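Local atomic coordinates of SmhB (Serratia marcescens, PDB entry 6ZZ5), a protein that serves as the B component of Smh, a tripartite alpha-pore-forming toxin, captured here in its soluble form and probably acting on target-cell membranes together with two partner proteins. Residues A[97-100]-A[101-105]; A[139-142]-A[143-146]; A[277-280]-A[281-285]. All coordinates share one frame; numbering follows the deposited sequence. Where two conformers were deposited one is given.

Interaction 1 (A[97-100]-A[101-105]); sequences ATKE and QWLSA
Thr98 and Gln101 hold each other at the start of helix 99-151. Gln101 N donates to Thr98 OG1 at 3.2 Å, and Thr98 N donates in return to Gln101 OE1 at 3.0 Å. The second bond is fairly straight (163°) and uses a lone pair in the plane of the side-chain amide. Thr98 chi1 is 63°, which sets OG1 between the backbone N and carbonyl carbon, within reach of Gln101 N. This reciprocal pair is a capping box, with Thr98 as the N-cap. Trp102 forms the tight side. Its indole is buried, packed against Ile89, Met93, Leu299 and Leu309, and Ala97 CB lies 3.8 Å from Trp102 NE1. A water in the plane of the ring, at its edge, accepts from Trp102 NE1 at 3.1 Å; it lies 2.9 Å from Ala97 O and bridges the two. Lys99, though exposed, runs toward helices 252-300 and 306-319, where Lys99 NZ bonds to Leu299 O and the chain touches Asp306. The looser, solvent side is that of Glu100, which is exposed and has an extended chain. One turn on, Glu100 O accepts from Ser104 N at 3.0 Å.

Interaction 2 (A[139-142]-A[143-146]); sequences NNYQ and LIVV
Leu143 sits beside Asn140, the two side chains pointing the same way. Leu143 CD1 comes 3.9 Å from Asn140 OD1, on an exposed side of the helix. Leu143 N donates to Asn140 O at 3.1 Å, standing well out of the carbonyl plane (53°). Ile144 follows the same pattern, with Ile144 N 2.9 Å from Tyr141 O and again well out of the plane. Its side chain crosses that of Tyr141 at about a right angle, Ile144 CD1 lying 4.0 Å from Tyr141 CD1. Val145 makes the closest side-chain approach, Val145 CG2 to Tyr141 CE2 at 3.4 Å. The tyrosine has CG anti to its own N (chi1 176°), which carries the ring along the helix to Val145. Ile50 and Ile260 also touch the Tyr141 side chain, and Tyr141 OH reaches beyond the segment to bond Ala257 O. The bond from Val145 N to Gln142 O is weak. Val146 N then makes a straight bond (166°) to the same oxygen, Gln142 O, at 3.3 Å. Bonds three residues apart at Leu143 and Ile144, then one four apart at Val146, mark a local 3-10-like tightening inside a long helix of an alpha-helical bundle.

Interaction 3 (A[277-280]-A[281-285]); sequences AATQ and MNNAW
Four successive backbone N-H groups donate to carbonyls four residues earlier, from Met281 N to Ala277 O at 2.9 Å through to Ala284 N to Gln280 O at 3.0 Å, the regular alpha-helical pattern. On the outer side, Thr279 and Asn283 run side by side and point the same way. Thr279 CG2 touches Asn283 ND2 at 3.9 Å, a van der Waals contact. The chi1 of -57° places Thr279 OG1 beside its own N and turns it back to bond Val275 O, while CG2 is left next to the asparagine. Asn283 CG lies 3.2 Å from Thr279 O. Asn283 ND2, 3.4 Å from Thr279 O, makes no hydrogen bond to it because the angle is poor. Asn283 CB is also close to that carbonyl, 3.5 Å from Thr279 O. Met281 is buried, and its chain is bent at chi2 (63°) and again at chi3. Its CB lies 3.6 Å from Ala277 O. The segment lies in helix 252-300, packed against helices 4-30, 44-92 and 99-151. Met281 rests on Asn75 and Ile79 of helix 44-92, Ala278 and Gln280 meet helix 4-30 at Gln15 and Ala14, and the Asn282 side chain touches Ser120 and Ala121 of helix 99-151.

Overall arrangement
Interactions 1 and 2 lie on one helix, 99-151, near its start and near its end. Their centres are 62 Å apart, on opposite sides of the centre of the chain. Interaction 3 is on helix 252-300 and lies roughly midway, its centre 29 Å from that of interaction 1 and 33 Å from that of interaction 2. None of the three touches another; the nearest atoms of interactions 1 and 3 are about 13 Å apart. Helix 252-300 still links them, since it packs against side chains of both 97-105 and 139-146. Helix 44-92 also touches all three. A sulfate, probably from the crystallisation liquor, lies about 6 Å from the side chain of Lys99.

Interaction 1 (A[97-100]-A[101-105])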
ATOM      1  N   ALA A  97     -15.036  31.825  25.776  1.00 20.00           N
ATOM      2  CA  ALA A  97     -14.381  30.813  26.638  1.00 21.82           C
ATOM      3  C   ALA A  97     -13.344  31.482  27.554  1.00 23.09           C
ATOM      4  O   ALA A  97     -12.622  32.370  27.032  1.00 21.39           O
ATOM      5  CB  ALA A  97     -13.683  29.811  25.820  1.00 20.88           C
ATOM      6  N   THR A  98     -13.229  31.058  28.807  1.00 21.51           N
ATOM      7  CA  THR A  98     -12.251  31.671  29.768  1.00 23.46           C
ATOM      8  C   THR A  98     -10.871  31.056  29.549  1.00 20.99           C
ATOM      9  O   THR A  98     -10.768  30.002  28.858  1.00 19.95           O
ATOM     10  CB  THR A  98     -12.666  31.475  31.226  1.00 22.29           C
ATOM     11  OG1 THR A  98     -12.642  30.047  31.411  1.00 20.24           O
ATOM     12  CG2 THR A  98     -14.024  32.055  31.522  1.00 24.07           C
ATOM     13  N   LYS A  99      -9.856  31.618  30.194  1.00 18.98           N
ATOM     14  CA  LYS A  99      -8.505  31.042  30.105  1.00 19.38           C
ATOM     15  C   LYS A  99      -8.535  29.615  30.676  1.00 19.57           C
ATOM     16  O   LYS A  99      -7.892  28.720  30.132  1.00 17.91           O
ATOM     17  CB  LYS A  99      -7.514  31.923  30.841  1.00 23.64           C
ATOM     18  CG  LYS A  99      -6.120  31.341  30.773  1.00 23.35           C
ATOM     19  CD  LYS A  99      -5.068  32.225  31.436  1.00 23.89           C
ATOM     20  CE  LYS A  99      -3.717  31.518  31.498  1.00 26.81           C
ATOM     21  NZ  LYS A  99      -2.648  32.525  31.732  1.00 33.35           N
ATOM     22  N   GLU A 100      -9.278  29.408  31.751  1.00 18.58           N
ATOM     23  CA  GLU A 100      -9.396  28.075  32.387  1.00 21.13           C
ATOM     24  C   GLU A 100      -9.943  27.081  31.334  1.00 17.99           C
ATOM     25  O   GLU A 100      -9.494  25.943  31.297  1.00 16.63           O
ATOM     26  CB  GLU A 100     -10.361  28.225  33.544  1.00 26.58           C
ATOM     27  CG  GLU A 100     -10.566  26.990  34.336  1.00 37.24           C
ATOM     28  CD  GLU A 100     -11.563  27.222  35.458  1.00 35.51           C
ATOM     29  OE1 GLU A 100     -11.270  26.773  36.552  1.00 38.50           O
ATOM     30  OE2 GLU A 100     -12.659  27.796  35.203  1.00 42.72           O
ATOM     31  N   GLN A 101     -10.988  27.467  30.626  1.00 19.65           N
ATOM     32  CA  GLN A 101     -11.618  26.594  29.593  1.00 20.06           C
ATOM     33  C   GLN A 101     -10.632  26.303  28.473  1.00 19.00           C
ATOM     34  O   GLN A 101     -10.544  25.126  28.045  1.00 18.18           O
ATOM     35  CB  GLN A 101     -12.877  27.278  29.092  1.00 20.46           C
ATOM     36  CG  GLN A 101     -13.987  27.244  30.129  1.00 18.62           C
ATOM     37  CD  GLN A 101     -15.262  27.836  29.632  1.00 19.80           C
ATOM     38  OE1 GLN A 101     -15.323  29.013  29.310  1.00 18.88           O
ATOM     39  NE2 GLN A 101     -16.319  27.025  29.655  1.00 21.12           N
ATOM     40  N   TRP A 102      -9.851  27.302  28.053  1.00 18.80           N
ATOM     41  CA  TRP A 102      -8.825  27.093  26.999  1.00 18.71           C
ATOM     42  C   TRP A 102      -7.747  26.121  27.490  1.00 18.77           C
ATOM     43  O   TRP A 102      -7.349  25.243  26.692  1.00 18.83           O
ATOM     44  CB  TRP A 102      -8.208  28.408  26.550  1.00 19.59           C
ATOM     45  CG  TRP A 102      -8.993  29.107  25.512  1.00 18.18           C
ATOM     46  CD1 TRP A 102      -9.688  30.272  25.660  1.00 17.92           C
ATOM     47  CD2 TRP A 102      -9.070  28.749  24.130  1.00 16.73           C
ATOM     48  NE1 TRP A 102     -10.236  30.619  24.470  1.00 18.23           N
ATOM     49  CE2 TRP A 102      -9.870  29.725  23.517  1.00 18.32           C
ATOM     50  CE3 TRP A 102      -8.563  27.710  23.368  1.00 19.04           C
ATOM     51  CZ2 TRP A 102     -10.181  29.690  22.173  1.00 18.98           C
ATOM     52  CZ3 TRP A 102      -8.848  27.682  22.018  1.00 19.68           C
ATOM     53  CH2 TRP A 102      -9.631  28.681  21.433  1.00 18.52           C
ATOM     54  N   LEU A 103      -7.309  26.228  28.747  1.00 19.37           N
ATOM     55  CA  LEU A 103      -6.322  25.283  29.315  1.00 20.49           C
ATOM     56  C   LEU A 103      -6.941  23.871  29.307  1.00 18.87           C
ATOM     57  O   LEU A 103      -6.235  22.923  28.963  1.00 18.63           O
ATOM     58  CB  LEU A 103      -5.936  25.673  30.752  1.00 20.15           C
ATOM     59  CG  LEU A 103      -5.049  26.915  30.865  1.00 26.05           C
ATOM     60  CD1 LEU A 103      -5.044  27.420  32.311  1.00 25.97           C
ATOM     61  CD2 LEU A 103      -3.617  26.630  30.364  1.00 24.71           C
ATOM     62  N   SER A 104      -8.197  23.707  29.734  1.00 17.29           N
ATOM     63  CA  SER A 104      -8.801  22.348  29.746  0.50 18.68           C
ATOM     64  C   SER A 104      -8.888  21.834  28.302  1.00 18.31           C
ATOM     65  O   SER A 104      -8.529  20.664  28.054  1.00 21.38           O
ATOM     66  CB  SER A 104     -10.145  22.346  30.425  0.50 18.62           C
ATOM     67  OG  SER A 104     -10.000  22.764  31.764  0.50 21.61           O
ATOM     68  N   ALA A 105      -9.355  22.671  27.385  1.00 17.73           N
ATOM     69  CA  ALA A 105      -9.513  22.318  25.955  1.00 19.79           C
ATOM     70  C   ALA A 105      -8.166  21.833  25.424  1.00 19.79           C
ATOM     71  O   ALA A 105      -8.134  20.727  24.782  1.00 17.80           O
ATOM     72  CB  ALA A 105     -10.060  23.464  25.137  1.00 19.58           C
TER
HETATM   73  O   HOH W   1     -12.296  32.949  24.219  1.00 20.15           O

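Interaction 2 (A[139-142]-A[143-146])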
ATOM      1  N   ASN A 139      14.048 -13.669   1.499  1.00 19.67           N
ATOM      2  CA  ASN A 139      15.477 -13.959   1.218  1.00 19.95           C
ATOM      3  C   ASN A 139      15.716 -15.474   1.316  1.00 23.29           C
ATOM      4  O   ASN A 139      16.405 -16.013   0.433  1.00 21.89           O
ATOM      5  CB  ASN A 139      16.452 -13.138   2.051  1.00 21.84           C
ATOM      6  CG  ASN A 139      16.590 -11.743   1.453  1.00 33.96           C
ATOM      7  OD1 ASN A 139      17.426 -11.565   0.562  1.00 28.07           O
ATOM      8  ND2 ASN A 139      15.824 -10.755   1.954  1.00 17.78           N
ATOM      9  N   ASN A 140      15.210 -16.130   2.355  1.00 19.94           N
ATOM     10  CA  ASN A 140      15.377 -17.607   2.491  1.00 22.00           C
ATOM     11  C   ASN A 140      14.736 -18.330   1.289  1.00 21.04           C
ATOM     12  O   ASN A 140      15.335 -19.283   0.836  1.00 19.90           O
ATOM     13  CB  ASN A 140      14.899 -18.120   3.851  1.00 20.22           C
ATOM     14  CG  ASN A 140      15.966 -17.868   4.890  1.00 23.43           C
ATOM     15  OD1 ASN A 140      17.106 -18.317   4.752  1.00 23.62           O
ATOM     16  ND2 ASN A 140      15.649 -17.126   5.919  1.00 24.74           N
ATOM     17  N   TYR A 141      13.598 -17.844   0.791  1.00 20.71           N
ATOM     18  CA  TYR A 141      12.875 -18.423  -0.368  1.00 21.04           C
ATOM     19  C   TYR A 141      13.834 -18.516  -1.557  1.00 24.46           C
ATOM     20  O   TYR A 141      13.804 -19.534  -2.264  1.00 22.37           O
ATOM     21  CB  TYR A 141      11.590 -17.678  -0.734  1.00 20.70           C
ATOM     22  CG  TYR A 141      10.942 -18.240  -1.984  1.00 18.05           C
ATOM     23  CD1 TYR A 141      10.037 -19.271  -1.914  1.00 18.96           C
ATOM     24  CD2 TYR A 141      11.392 -17.853  -3.237  1.00 18.94           C
ATOM     25  CE1 TYR A 141       9.547 -19.869  -3.064  1.00 19.70           C
ATOM     26  CE2 TYR A 141      10.924 -18.441  -4.405  1.00 20.32           C
ATOM     27  CZ  TYR A 141       9.995 -19.466  -4.313  1.00 21.80           C
ATOM     28  OH  TYR A 141       9.477 -20.033  -5.446  1.00 21.88           O
ATOM     29  N   GLN A 142      14.641 -17.490  -1.826  1.00 24.83           N
ATOM     30  CA  GLN A 142      15.534 -17.495  -3.025  1.00 26.54           C
ATOM     31  C   GLN A 142      16.486 -18.690  -2.991  1.00 21.05           C
ATOM     32  O   GLN A 142      16.832 -19.164  -4.053  1.00 24.38           O
ATOM     33  CB  GLN A 142      16.346 -16.194  -3.119  1.00 31.18           C
ATOM     34  CG  GLN A 142      15.511 -14.995  -3.541  1.00 30.86           C
ATOM     35  CD  GLN A 142      14.735 -15.239  -4.822  1.00 28.84           C
ATOM     36  OE1 GLN A 142      13.525 -15.168  -4.851  1.00 38.34           O
ATOM     37  NE2 GLN A 142      15.436 -15.532  -5.891  1.00 29.63           N
ATOM     38  N   LEU A 143      16.844 -19.226  -1.835  1.00 22.01           N
ATOM     39  CA  LEU A 143      17.738 -20.416  -1.762  1.00 25.32           C
ATOM     40  C   LEU A 143      17.083 -21.595  -2.501  1.00 27.93           C
ATOM     41  O   LEU A 143      17.786 -22.328  -3.198  1.00 24.02           O
ATOM     42  CB  LEU A 143      18.046 -20.799  -0.320  1.00 28.46           C
ATOM     43  CG  LEU A 143      18.653 -19.707   0.567  1.00 34.39           C
ATOM     44  CD1 LEU A 143      18.969 -20.284   1.930  1.00 36.39           C
ATOM     45  CD2 LEU A 143      19.895 -19.099  -0.059  1.00 37.99           C
ATOM     46  N   ILE A 144      15.755 -21.721  -2.385  1.00 24.10           N
ATOM     47  CA  ILE A 144      14.959 -22.816  -2.998  1.00 23.30           C
ATOM     48  C   ILE A 144      15.139 -22.781  -4.529  1.00 24.34           C
ATOM     49  O   ILE A 144      15.301 -23.815  -5.150  1.00 27.07           O
ATOM     50  CB  ILE A 144      13.483 -22.696  -2.575  1.00 24.09           C
ATOM     51  CG1 ILE A 144      13.335 -22.815  -1.049  1.00 26.30           C
ATOM     52  CG2 ILE A 144      12.634 -23.730  -3.317  1.00 26.70           C
ATOM     53  CD1 ILE A 144      12.011 -22.396  -0.504  1.00 25.65           C
ATOM     54  N   VAL A 145      15.082 -21.594  -5.118  1.00 24.89           N
ATOM     55  CA  VAL A 145      15.156 -21.369  -6.574  1.00 26.31           C
ATOM     56  C   VAL A 145      16.543 -21.773  -7.068  1.00 28.53           C
ATOM     57  O   VAL A 145      16.615 -22.467  -8.112  1.00 26.25           O
ATOM     58  CB  VAL A 145      14.846 -19.898  -6.930  1.00 30.19           C
ATOM     59  CG1 VAL A 145      14.868 -19.722  -8.446  1.00 31.93           C
ATOM     60  CG2 VAL A 145      13.512 -19.437  -6.365  1.00 26.84           C
ATOM     61  N   VAL A 146      17.597 -21.349  -6.370  1.00 31.01           N
ATOM     62  CA  VAL A 146      18.990 -21.688  -6.754  1.00 34.63           C
ATOM     63  C   VAL A 146      19.118 -23.218  -6.700  1.00 31.53           C
ATOM     64  O   VAL A 146      19.630 -23.768  -7.671  1.00 31.53           O
ATOM     65  CB  VAL A 146      20.041 -20.986  -5.879  1.00 31.58           C
ATOM     66  CG1 VAL A 146      21.438 -21.411  -6.260  1.00 34.13           C
ATOM     67  CG2 VAL A 146      19.903 -19.465  -5.963  1.00 33.95           C
TER

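Interaction 3 (A[277-280]-A[281-285])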
ATOM      1  N   ALA A 277       5.366   5.002   4.700  1.00 18.60           N
ATOM      2  CA  ALA A 277       4.092   5.769   4.839  1.00 20.08           C
ATOM      3  C   ALA A 277       3.659   5.843   6.307  1.00 18.81           C
ATOM      4  O   ALA A 277       3.192   6.907   6.762  1.00 18.44           O
ATOM      5  CB  ALA A 277       3.016   5.197   3.957  1.00 18.99           C
ATOM      6  N   ALA A 278       3.766   4.742   7.057  1.00 18.87           N
ATOM      7  CA  ALA A 278       3.327   4.689   8.459  1.00 15.38           C
ATOM      8  C   ALA A 278       4.231   5.580   9.331  1.00 15.61           C
ATOM      9  O   ALA A 278       3.724   6.221  10.248  1.00 19.02           O
ATOM     10  CB  ALA A 278       3.255   3.276   8.980  1.00 16.41           C
ATOM     11  N   THR A 279       5.523   5.606   9.051  1.00 14.80           N
ATOM     12  CA  THR A 279       6.488   6.470   9.731  1.00 18.37           C
ATOM     13  C   THR A 279       6.125   7.934   9.441  1.00 17.90           C
ATOM     14  O   THR A 279       6.050   8.720  10.393  1.00 18.48           O
ATOM     15  CB  THR A 279       7.932   6.129   9.321  1.00 16.55           C
ATOM     16  OG1 THR A 279       8.065   4.748   9.652  1.00 14.84           O
ATOM     17  CG2 THR A 279       8.967   6.992   9.991  1.00 18.31           C
ATOM     18  N   GLN A 280       5.948   8.302   8.185  1.00 16.28           N
ATOM     19  CA  GLN A 280       5.527   9.688   7.824  1.00 18.56           C
ATOM     20  C   GLN A 280       4.224  10.030   8.594  1.00 19.78           C
ATOM     21  O   GLN A 280       4.150  11.105   9.179  1.00 19.88           O
ATOM     22  CB  GLN A 280       5.409   9.795   6.310  1.00 21.94           C
ATOM     23  CG  GLN A 280       4.880  11.133   5.819  1.00 23.31           C
ATOM     24  CD  GLN A 280       4.625  11.270   4.326  1.00 33.83           C
ATOM     25  OE1 GLN A 280       4.616  10.314   3.571  1.00 32.75           O
ATOM     26  NE2 GLN A 280       4.269  12.477   3.903  1.00 32.98           N
ATOM     27  N   MET A 281       3.249   9.141   8.654  1.00 18.55           N
ATOM     28  CA  MET A 281       1.958   9.425   9.352  1.00 15.78           C
ATOM     29  C   MET A 281       2.218   9.643  10.833  1.00 20.25           C
ATOM     30  O   MET A 281       1.701  10.633  11.351  1.00 19.26           O
ATOM     31  CB  MET A 281       0.923   8.315   9.146  1.00 16.78           C
ATOM     32  CG  MET A 281      -0.476   8.701   9.559  1.00 15.58           C
ATOM     33  SD  MET A 281      -1.193  10.048   8.610  1.00 19.21           S
ATOM     34  CE  MET A 281      -1.172  11.329   9.863  1.00 22.11           C
ATOM     35  N   ASN A 282       2.974   8.758  11.493  1.00 19.16           N
ATOM     36  CA  ASN A 282       3.325   8.896  12.939  1.00 19.52           C
ATOM     37  C   ASN A 282       4.062  10.213  13.163  1.00 20.46           C
ATOM     38  O   ASN A 282       3.793  10.871  14.158  1.00 18.57           O
ATOM     39  CB  ASN A 282       4.182   7.706  13.393  1.00 18.99           C
ATOM     40  CG  ASN A 282       4.384   7.567  14.872  1.00 21.03           C
ATOM     41  OD1 ASN A 282       4.030   8.436  15.685  1.00 24.93           O
ATOM     42  ND2 ASN A 282       4.961   6.447  15.248  1.00 15.23           N
ATOM     43  N   ASN A 283       5.003  10.577  12.285  1.00 19.00           N
ATOM     44  CA  ASN A 283       5.759  11.837  12.422  1.00 19.11           C
ATOM     45  C   ASN A 283       4.804  13.043  12.325  1.00 21.73           C
ATOM     46  O   ASN A 283       5.007  14.052  13.039  1.00 19.23           O
ATOM     47  CB  ASN A 283       6.840  11.962  11.354  1.00 19.56           C
ATOM     48  CG  ASN A 283       7.997  11.014  11.583  1.00 21.77           C
ATOM     49  OD1 ASN A 283       8.150  10.480  12.668  1.00 23.70           O
ATOM     50  ND2 ASN A 283       8.779  10.822  10.543  1.00 19.62           N
ATOM     51  N   ALA A 284       3.758  12.943  11.518  1.00 21.24           N
ATOM     52  CA  ALA A 284       2.774  14.042  11.356  1.00 20.17           C
ATOM     53  C   ALA A 284       1.936  14.158  12.641  1.00 21.75           C
ATOM     54  O   ALA A 284       1.810  15.288  13.164  1.00 19.00           O
ATOM     55  CB  ALA A 284       1.965  13.838  10.102  1.00 21.51           C
ATOM     56  N   TRP A 285       1.480  13.053  13.223  1.00 17.74           N
ATOM     57  CA  TRP A 285       0.795  13.123  14.533  1.00 19.45           C
ATOM     58  C   TRP A 285       1.739  13.726  15.573  1.00 21.57           C
ATOM     59  O   TRP A 285       1.268  14.495  16.395  1.00 23.05           O
ATOM     60  CB  TRP A 285       0.319  11.742  14.972  1.00 20.79           C
ATOM     61  CG  TRP A 285      -0.899  11.256  14.277  1.00 16.46           C
ATOM     62  CD1 TRP A 285      -1.007  10.204  13.401  1.00 18.21           C
ATOM     63  CD2 TRP A 285      -2.241  11.725  14.500  1.00 19.18           C
ATOM     64  NE1 TRP A 285      -2.308  10.017  13.033  1.00 15.33           N
ATOM     65  CE2 TRP A 285      -3.093  10.931  13.684  1.00 17.23           C
ATOM     66  CE3 TRP A 285      -2.789  12.766  15.254  1.00 17.77           C
ATOM     67  CZ2 TRP A 285      -4.472  11.096  13.650  1.00 15.87           C
ATOM     68  CZ3 TRP A 285      -4.160  12.915  15.237  1.00 19.75           C
ATOM     69  CH2 TRP A 285      -4.974  12.129  14.397  1.00 16.44           C
TER